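Local coordinates for aerobactin synthase IucC (Klebsiella pneumoniae, PDB 6CN7), which probably catalyses the ATP-dependent final step of aerobactin synthesis, joining a second N-acetyl-N-hydroxylysine to the citryl intermediate of this iron-scavenging siderophore, at residues H30-G35 against C40-G45; Q209-D214 against R243-G248; D454-M459 against F530-L535. The protein carries 5 engineered substitutions. All blocks are in the same frame, centred on the assembly; numbering follows the deposited sequence.

Contact 1. Residues H30-G35 against C40-G45; sequences HAESQG and CINLPG
Cys40 and Glu32 form the antiparallel hydrogen-bonded pair of a beta hairpin; Cys40 has more surface buried here than any other residue, followed by Glu32. Glu32 N donates to Cys40 O at 2.9 Å, and Cys40 N returns the bond to Glu32 O at 3.1 Å, the straighter of the two at 167°. Because the paired residues share one face of the sheet, Glu32 CB lies 4.1 Å from Cys40 SG. The thiol sits between the backbone N and the carbonyl carbon (chi1 67°); a small, weakly polar side chain suits this buried place. Gln34 reaches over it with an extended chain, its amide NE2 3.6 Å from Cys40 CB, while OE1 of the same amide is hydrogen-bonded to Arg49. The Glu32 carboxylate extends along this face to Asn42, where OE2 and ND2 come to 3.6 Å with the carboxylate and amide planes 77° apart; this is a loose approach, and Asn42 OD1 has its hydrogen bond with Gln47. Apolar packing takes over at Ala31, whose short CB leaves room for Ile41 CG1 at 3.5 Å. In the four-stranded antiparallel sheet, strand 32-33 is an outermost strand, and strand 38-43 separates it from strand 46-54, on which Ile41 lies against Phe50; farther along strand 38-43, Leu43 packs on helix 76-87.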
loop_
_atom_site.group_PDB
_atom_site.type_symbol
_atom_site.label_atom_id
_atom_site.label_comp_id
_atom_site.label_asym_id
_atom_site.label_seq_id
_atom_site.Cartn_x
_atom_site.Cartn_y
_atom_site.Cartn_z
ATOM N N HIS A 30 -9.151 -39.399 0.800
ATOM C CA HIS A 30 -9.490 -40.341 1.860
ATOM C C HIS A 30 -8.233 -41.033 2.362
ATOM O O HIS A 30 -7.484 -41.624 1.574
ATOM C CB HIS A 30 -10.501 -41.379 1.368
ATOM C CG HIS A 30 -11.833 -40.800 1.003
ATOM N ND1 HIS A 30 -12.073 -40.191 -0.211
ATOM C CD2 HIS A 30 -12.995 -40.735 1.693
ATOM C CE1 HIS A 30 -13.327 -39.778 -0.252
ATOM N NE2 HIS A 30 -13.908 -40.095 0.891
ATOM N N ALA A 31 -8.012 -40.970 3.673
ATOM C CA ALA A 31 -6.856 -41.610 4.281
ATOM C C ALA A 31 -7.095 -43.108 4.399
ATOM O O ALA A 31 -8.154 -43.542 4.860
ATOM C CB ALA A 31 -6.576 -41.014 5.659
ATOM N N GLU A 32 -6.110 -43.895 3.980
ATOM C CA GLU A 32 -6.180 -45.342 4.094
ATOM C C GLU A 32 -5.485 -45.785 5.373
ATOM O O GLU A 32 -4.383 -45.322 5.681
ATOM C CB GLU A 32 -5.535 -46.017 2.883
ATOM C CG GLU A 32 -6.269 -45.746 1.590
ATOM C CD GLU A 32 -5.665 -46.469 0.406
ATOM O OE1 GLU A 32 -5.493 -47.702 0.491
ATOM O OE2 GLU A 32 -5.359 -45.804 -0.608
ATOM N N SER A 33 -6.134 -46.675 6.113
ATOM C CA SER A 33 -5.555 -47.184 7.345
ATOM C C SER A 33 -4.453 -48.186 7.030
ATOM O O SER A 33 -4.659 -49.137 6.270
ATOM C CB SER A 33 -6.630 -47.841 8.207
ATOM O OG SER A 33 -6.048 -48.548 9.289
ATOM N N GLN A 34 -3.276 -47.962 7.608
ATOM C CA GLN A 34 -2.188 -48.926 7.557
ATOM C C GLN A 34 -2.128 -49.788 8.810
ATOM O O GLN A 34 -1.146 -50.510 9.010
ATOM C CB GLN A 34 -0.854 -48.205 7.351
ATOM C CG GLN A 34 -0.651 -47.672 5.944
ATOM C CD GLN A 34 0.757 -47.162 5.718
ATOM O OE1 GLN A 34 1.546 -47.050 6.655
ATOM N NE2 GLN A 34 1.083 -46.857 4.468
ATOM N N GLY A 35 -3.154 -49.728 9.655
ATOM C CA GLY A 35 -3.165 -50.478 10.894
ATOM C C GLY A 35 -2.180 -49.921 11.899
ATOM O O GLY A 35 -1.197 -49.279 11.517
ATOM N N CYS A 40 -1.980 -43.400 5.851
ATOM C CA CYS A 40 -1.359 -42.731 4.722
ATOM C C CYS A 40 -2.426 -42.014 3.912
ATOM O O CYS A 40 -3.586 -42.433 3.872
ATOM C CB CYS A 40 -0.599 -43.715 3.824
ATOM S SG CYS A 40 -1.633 -44.914 2.950
ATOM N N ILE A 41 -2.022 -40.924 3.268
ATOM C CA ILE A 41 -2.875 -40.181 2.348
ATOM C C ILE A 41 -2.114 -40.051 1.039
ATOM O O ILE A 41 -0.989 -39.537 1.019
ATOM C CB ILE A 41 -3.265 -38.799 2.898
ATOM C CG1 ILE A 41 -4.202 -38.956 4.099
ATOM C CG2 ILE A 41 -3.936 -37.953 1.811
ATOM C CD1 ILE A 41 -4.459 -37.668 4.860
ATOM N N ASN A 42 -2.718 -40.518 -0.047
ATOM C CA ASN A 42 -2.059 -40.563 -1.342
ATOM C C ASN A 42 -2.512 -39.394 -2.205
ATOM O O ASN A 42 -3.715 -39.164 -2.371
ATOM C CB ASN A 42 -2.351 -41.886 -2.050
ATOM C CG ASN A 42 -1.692 -43.071 -1.367
ATOM O OD1 ASN A 42 -0.703 -42.921 -0.651
ATOM N ND2 ASN A 42 -2.233 -44.261 -1.599
ATOM N N LEU A 43 -1.546 -38.662 -2.744
ATOM C CA LEU A 43 -1.797 -37.619 -3.725
ATOM C C LEU A 43 -1.057 -37.977 -5.005
ATOM O O LEU A 43 -0.219 -38.888 -5.001
ATOM C CB LEU A 43 -1.334 -36.259 -3.205
ATOM C CG LEU A 43 -1.986 -35.790 -1.904
ATOM C CD1 LEU A 43 -1.305 -34.530 -1.394
ATOM C CD2 LEU A 43 -3.469 -35.550 -2.107
ATOM N N PRO A 44 -1.335 -37.303 -6.118
ATOM C CA PRO A 44 -0.492 -37.487 -7.307
ATOM C C PRO A 44 0.943 -37.091 -7.004
ATOM O O PRO A 44 1.220 -35.964 -6.589
ATOM C CB PRO A 44 -1.135 -36.562 -8.347
ATOM C CG PRO A 44 -2.529 -36.340 -7.866
ATOM C CD PRO A 44 -2.459 -36.386 -6.372
ATOM N N GLY A 45 1.859 -38.036 -7.197
ATOM C CA GLY A 45 3.269 -37.749 -7.029
ATOM C C GLY A 45 3.741 -37.561 -5.605
ATOM O O GLY A 45 4.833 -37.021 -5.402
#

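Contact 2. Residues Q209-D214 against R243-G248; sequences QDNGLD and RMVSLG
A 2.9 Å hydrogen bond from Gly212 N to Gln209 O closes the end of helix 198-210 and sets Asn211 and Leu213, one before and one after the glycine, where both touch Val245. Gly212 has a positive phi of 70°, which a residue without a side chain adopts easily, and a second bond, from Leu213 N to Trp208 O, completes the Schellman motif. Asn211 is already leaving the helix; its ND2 turns back to the carbonyl of Val207, which fixes the amide and presents OD1 to Val245 CG1 at 3.8 Å. That meeting is van der Waals packing, the two side chains sliding past each other in opposite directions.

Val245 divides its methyls between the two neighbours. CG1, anti to the backbone N (chi1 178°), faces the Asn211 amide, and CG2 is turned to Leu213, whose CD2 lies 4.2 Å from it. The other methyl of Leu213, CD1, reaches Leu247 CD1 at 4.3 Å, so one branched side chain spans two residues of the strand.

Strand 244-250 is paired antiparallel with strand 165-174 in the large sheet of the IucA/IucC family region, and the end of helix 198-210 packs against it here. Leu247 and Gly248 sit together opposite the single residue Trp170, which makes a classic beta bulge, and the glycine suits the backbone there, since a CB would press on the preceding carbonyl O. Ala172 of strand 165-174, bonded to Val245 through the backbone, also touches the side chains of Leu213, Val245 and Leu247, while Phe204 and Trp208 meet Leu247 from the helix. Ser246, whose CB points away from Asn211 and Leu213, is hydrogen-bonded through OG to His169 and packs on Lys152 of the second subunit.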
loop_
_atom_site.group_PDB
_atom_site.type_symbol
_atom_site.label_atom_id
_atom_site.label_comp_id
_atom_site.label_asym_id
_atom_site.label_seq_id
_atom_site.Cartn_x
_atom_site.Cartn_y
_atom_site.Cartn_z
ATOM N N GLN A 209 -10.051 23.767 13.388
ATOM C CA GLN A 209 -10.229 25.177 13.059
ATOM C C GLN A 209 -9.184 25.670 12.067
ATOM O O GLN A 209 -9.471 26.568 11.268
ATOM C CB GLN A 209 -10.177 26.024 14.332
ATOM N N ASP A 210 -7.974 25.102 12.099
ATOM C CA ASP A 210 -6.935 25.523 11.164
ATOM C C ASP A 210 -7.327 25.232 9.722
ATOM O O ASP A 210 -6.918 25.958 8.809
ATOM C CB ASP A 210 -5.612 24.836 11.503
ATOM C CG ASP A 210 -5.065 25.253 12.853
ATOM O OD1 ASP A 210 -5.381 26.375 13.303
ATOM O OD2 ASP A 210 -4.318 24.460 13.466
ATOM N N ASN A 211 -8.106 24.177 9.494
ATOM C CA ASN A 211 -8.619 23.861 8.169
ATOM C C ASN A 211 -9.919 24.594 7.855
ATOM O O ASN A 211 -10.523 24.340 6.807
ATOM C CB ASN A 211 -8.826 22.349 8.032
ATOM C CG ASN A 211 -7.517 21.586 7.952
ATOM O OD1 ASN A 211 -6.978 21.368 6.868
ATOM N ND2 ASN A 211 -6.998 21.177 9.103
ATOM N N GLY A 212 -10.362 25.489 8.735
ATOM C CA GLY A 212 -11.549 26.279 8.473
ATOM C C GLY A 212 -12.843 25.497 8.500
ATOM O O GLY A 212 -13.791 25.859 7.797
ATOM N N LEU A 213 -12.913 24.437 9.298
ATOM C CA LEU A 213 -14.110 23.614 9.385
ATOM C C LEU A 213 -15.027 24.130 10.488
ATOM O O LEU A 213 -14.575 24.716 11.475
ATOM C CB LEU A 213 -13.738 22.156 9.650
ATOM C CG LEU A 213 -12.830 21.516 8.598
ATOM C CD1 LEU A 213 -12.333 20.163 9.078
ATOM C CD2 LEU A 213 -13.552 21.376 7.267
ATOM N N ASP A 214 -16.324 23.907 10.308
ATOM C CA ASP A 214 -17.330 24.388 11.250
ATOM C C ASP A 214 -18.315 23.253 11.531
ATOM O O ASP A 214 -18.036 22.070 11.298
ATOM C CB ASP A 214 -18.000 25.656 10.701
ATOM C CG ASP A 214 -18.702 25.426 9.374
ATOM O OD1 ASP A 214 -19.135 24.286 9.110
ATOM O OD2 ASP A 214 -18.813 26.389 8.586
ATOM N N ARG A 243 -14.254 18.037 -0.909
ATOM C CA ARG A 243 -15.409 17.342 -0.350
ATOM C C ARG A 243 -15.050 16.562 0.907
ATOM O O ARG A 243 -15.945 16.215 1.686
ATOM C CB ARG A 243 -16.015 16.394 -1.389
ATOM C CG ARG A 243 -16.611 17.089 -2.603
ATOM C CD ARG A 243 -17.489 16.144 -3.411
ATOM N NE ARG A 243 -18.032 16.787 -4.604
ATOM N N MET A 244 -13.766 16.281 1.120
ATOM C CA MET A 244 -13.297 15.556 2.290
ATOM C C MET A 244 -11.945 16.124 2.687
ATOM O O MET A 244 -11.151 16.506 1.823
ATOM C CB MET A 244 -13.169 14.058 2.008
ATOM C CG MET A 244 -14.485 13.304 1.948
ATOM S SD MET A 244 -14.309 11.642 1.255
ATOM C CE MET A 244 -12.635 11.204 1.731
ATOM N N VAL A 245 -11.683 16.171 3.991
ATOM C CA VAL A 245 -10.463 16.770 4.519
ATOM C C VAL A 245 -9.755 15.748 5.393
ATOM O O VAL A 245 -10.383 15.117 6.253
ATOM C CB VAL A 245 -10.756 18.058 5.313
ATOM C CG1 VAL A 245 -9.475 18.642 5.894
ATOM C CG2 VAL A 245 -11.452 19.076 4.421
ATOM N N SER A 246 -8.453 15.588 5.174
ATOM C CA SER A 246 -7.628 14.681 5.961
ATOM C C SER A 246 -6.997 15.456 7.111
ATOM O O SER A 246 -6.219 16.389 6.883
ATOM C CB SER A 246 -6.556 14.043 5.078
ATOM O OG SER A 246 -5.584 13.375 5.854
ATOM N N LEU A 247 -7.329 15.069 8.342
ATOM C CA LEU A 247 -6.842 15.776 9.520
ATOM C C LEU A 247 -5.581 15.157 10.099
ATOM O O LEU A 247 -4.763 15.874 10.688
ATOM C CB LEU A 247 -7.927 15.812 10.600
ATOM C CG LEU A 247 -9.004 16.887 10.439
ATOM C CD1 LEU A 247 -9.736 16.744 9.117
ATOM C CD2 LEU A 247 -9.984 16.829 11.597
ATOM N N GLY A 248 -5.404 13.855 9.948
ATOM C CA GLY A 248 -4.256 13.156 10.483
ATOM C C GLY A 248 -4.664 12.175 11.567
ATOM O O GLY A 248 -5.844 11.886 11.783
#

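Contact 3. Residues D454-M459 against F530-L535; sequences DAFPEM and FALFSL
Phe456 and Phe533 point their rings at each other from opposite directions, joining the loop between strand 449-452 and helix 464-467 to the C-terminal end of helix 527-532, within the FhuF-like family region. The rings meet edge to edge: Phe456 CZ lies 4.0 Å from Phe533 CE2, each atom near the plane of the other ring. The planes themselves stand close to perpendicular, yet neither face is covered by the other ring, so this is neither a stacked nor a T-shaped pair.

Leu532 comes from the same side as Phe533 and sets its methyl CD2 in the plane of the Phe456 ring, 3.9 Å from CZ. The far end of that ring is therefore held by a methyl and an aromatic edge, a fitting use of large apolar groups at a partly buried junction. Phe533 is the first residue to leave helical geometry, and its ring also packs on Val452 and on Ala475 and Ile479 of helix 475-499. Arg529, one turn earlier on helix 527-532, adds a cation-pi interaction with Phe456 and a salt bridge to Glu458 across the same junction.

The CG of Leu532 is anti to its own N (chi1 -175°), which carries the forked end out toward the loop. Its CD2 there also meets the carboxylate of Asp454, in van der Waals contact with OD2 at 3.4 Å.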
loop_
_atom_site.group_PDB
_atom_site.type_symbol
_atom_site.label_atom_id
_atom_site.label_comp_id
_atom_site.label_asym_id
_atom_site.label_seq_id
_atom_site.Cartn_x
_atom_site.Cartn_y
_atom_site.Cartn_z
ATOM N N ASP A 454 -40.824 -20.163 7.708
ATOM C CA ASP A 454 -42.112 -20.305 8.371
ATOM C C ASP A 454 -42.462 -19.026 9.124
ATOM O O ASP A 454 -41.586 -18.289 9.582
ATOM C CB ASP A 454 -42.084 -21.492 9.337
ATOM C CG ASP A 454 -41.762 -22.799 8.645
ATOM O OD1 ASP A 454 -41.535 -22.781 7.417
ATOM O OD2 ASP A 454 -41.738 -23.843 9.326
ATOM N N ALA A 455 -43.760 -18.768 9.252
ATOM C CA ALA A 455 -44.258 -17.574 9.930
ATOM C C ALA A 455 -44.569 -17.941 11.376
ATOM O O ALA A 455 -45.619 -18.516 11.673
ATOM C CB ALA A 455 -45.486 -17.019 9.219
ATOM N N PHE A 456 -43.644 -17.608 12.277
ATOM C CA PHE A 456 -43.850 -17.825 13.703
ATOM C C PHE A 456 -44.542 -16.612 14.313
ATOM O O PHE A 456 -44.135 -15.477 14.038
ATOM C CB PHE A 456 -42.524 -18.060 14.420
ATOM C CG PHE A 456 -41.852 -19.365 14.070
ATOM C CD1 PHE A 456 -42.469 -20.298 13.251
ATOM C CD2 PHE A 456 -40.594 -19.659 14.578
ATOM C CE1 PHE A 456 -41.844 -21.494 12.942
ATOM C CE2 PHE A 456 -39.966 -20.852 14.274
ATOM C CZ PHE A 456 -40.593 -21.770 13.455
ATOM N N PRO A 457 -45.583 -16.794 15.133
ATOM C CA PRO A 457 -46.166 -15.630 15.818
ATOM C C PRO A 457 -45.140 -14.841 16.611
ATOM O O PRO A 457 -45.201 -13.606 16.652
ATOM C CB PRO A 457 -47.228 -16.256 16.733
ATOM C CG PRO A 457 -47.553 -17.565 16.111
ATOM C CD PRO A 457 -46.290 -18.043 15.465
ATOM N N GLU A 458 -44.185 -15.532 17.235
ATOM C CA GLU A 458 -43.162 -14.871 18.033
ATOM C C GLU A 458 -42.266 -13.963 17.201
ATOM O O GLU A 458 -41.461 -13.223 17.777
ATOM C CB GLU A 458 -42.309 -15.917 18.758
ATOM C CG GLU A 458 -43.097 -16.859 19.661
ATOM C CD GLU A 458 -43.625 -18.083 18.930
ATOM O OE1 GLU A 458 -43.606 -18.085 17.681
ATOM O OE2 GLU A 458 -44.057 -19.044 19.604
ATOM N N MET A 459 -42.383 -13.997 15.873
ATOM C CA MET A 459 -41.590 -13.147 14.996
ATOM C C MET A 459 -42.326 -11.894 14.544
ATOM O O MET A 459 -41.714 -11.039 13.895
ATOM C CB MET A 459 -41.151 -13.932 13.755
ATOM C CG MET A 459 -39.704 -14.350 13.778
ATOM S SD MET A 459 -39.209 -15.189 12.261
ATOM C CE MET A 459 -39.215 -13.806 11.130
ATOM N N PHE A 530 -39.451 -28.446 18.055
ATOM C CA PHE A 530 -38.242 -29.251 18.197
ATOM C C PHE A 530 -38.140 -30.294 17.091
ATOM O O PHE A 530 -37.041 -30.581 16.602
ATOM C CB PHE A 530 -38.216 -29.915 19.576
ATOM C CG PHE A 530 -38.117 -28.940 20.717
ATOM C CD1 PHE A 530 -37.353 -27.790 20.602
ATOM C CD2 PHE A 530 -38.788 -29.171 21.906
ATOM C CE1 PHE A 530 -37.258 -26.892 21.646
ATOM C CE2 PHE A 530 -38.698 -28.273 22.956
ATOM C CZ PHE A 530 -37.931 -27.133 22.824
ATOM N N ALA A 531 -39.271 -30.873 16.681
ATOM C CA ALA A 531 -39.259 -31.756 15.520
ATOM C C ALA A 531 -38.820 -31.000 14.273
ATOM O O ALA A 531 -38.131 -31.552 13.407
ATOM C CB ALA A 531 -40.641 -32.374 15.312
ATOM N N LEU A 532 -39.206 -29.728 14.170
ATOM C CA LEU A 532 -38.834 -28.920 13.015
ATOM C C LEU A 532 -37.352 -28.572 13.026
ATOM O O LEU A 532 -36.755 -28.390 11.959
ATOM C CB LEU A 532 -39.685 -27.650 12.988
ATOM C CG LEU A 532 -39.533 -26.725 11.780
ATOM C CD1 LEU A 532 -40.012 -27.404 10.508
ATOM C CD2 LEU A 532 -40.297 -25.435 12.021
ATOM N N PHE A 533 -36.746 -28.472 14.210
ATOM C CA PHE A 533 -35.321 -28.177 14.326
ATOM C C PHE A 533 -34.600 -29.272 15.104
ATOM O O PHE A 533 -34.000 -28.998 16.149
ATOM C CB PHE A 533 -35.099 -26.834 15.031
ATOM C CG PHE A 533 -35.659 -25.653 14.296
ATOM C CD1 PHE A 533 -35.102 -25.233 13.100
ATOM C CD2 PHE A 533 -36.725 -24.943 14.820
ATOM C CE1 PHE A 533 -35.612 -24.137 12.428
ATOM C CE2 PHE A 533 -37.240 -23.847 14.155
ATOM C CZ PHE A 533 -36.684 -23.442 12.958
ATOM N N SER A 534 -34.643 -30.507 14.611
ATOM C CA SER A 534 -34.136 -31.639 15.378
ATOM C C SER A 534 -32.619 -31.722 15.284
ATOM O O SER A 534 -32.049 -31.684 14.188
ATOM C CB SER A 534 -34.760 -32.941 14.886
ATOM O OG SER A 534 -34.115 -34.058 15.473
ATOM N N LEU A 535 -31.969 -31.840 16.440
ATOM C CA LEU A 535 -30.530 -32.041 16.521
ATOM C C LEU A 535 -30.160 -33.502 16.730
ATOM O O LEU A 535 -28.987 -33.805 16.968
ATOM C CB LEU A 535 -29.944 -31.196 17.655
ATOM C CG LEU A 535 -30.128 -29.683 17.536
ATOM C CD1 LEU A 535 -29.741 -29.005 18.841
ATOM C CD2 LEU A 535 -29.307 -29.135 16.378
#

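Along the chain the three contacts follow one another, each closing before the next opens, and none touches another. Contact 1 belongs to the small N-terminal antiparallel sheet, contact 2 to the large antiparallel sheet of the IucA/IucC region, and contact 3 to the FhuF-like region, where most of the residues between its two segments are helical. Their centres are far apart: about 63 Å between contacts 1 and 2, which lie on opposite sides of the chain's centre, 43 Å between 1 and 3, and 53 Å between 2 and 3. Each therefore fastens elements within its own part of a large enzyme: contact 1 two strands of a hairpin, contact 2 a helix end and a strand, contact 3 a loop and a helix end.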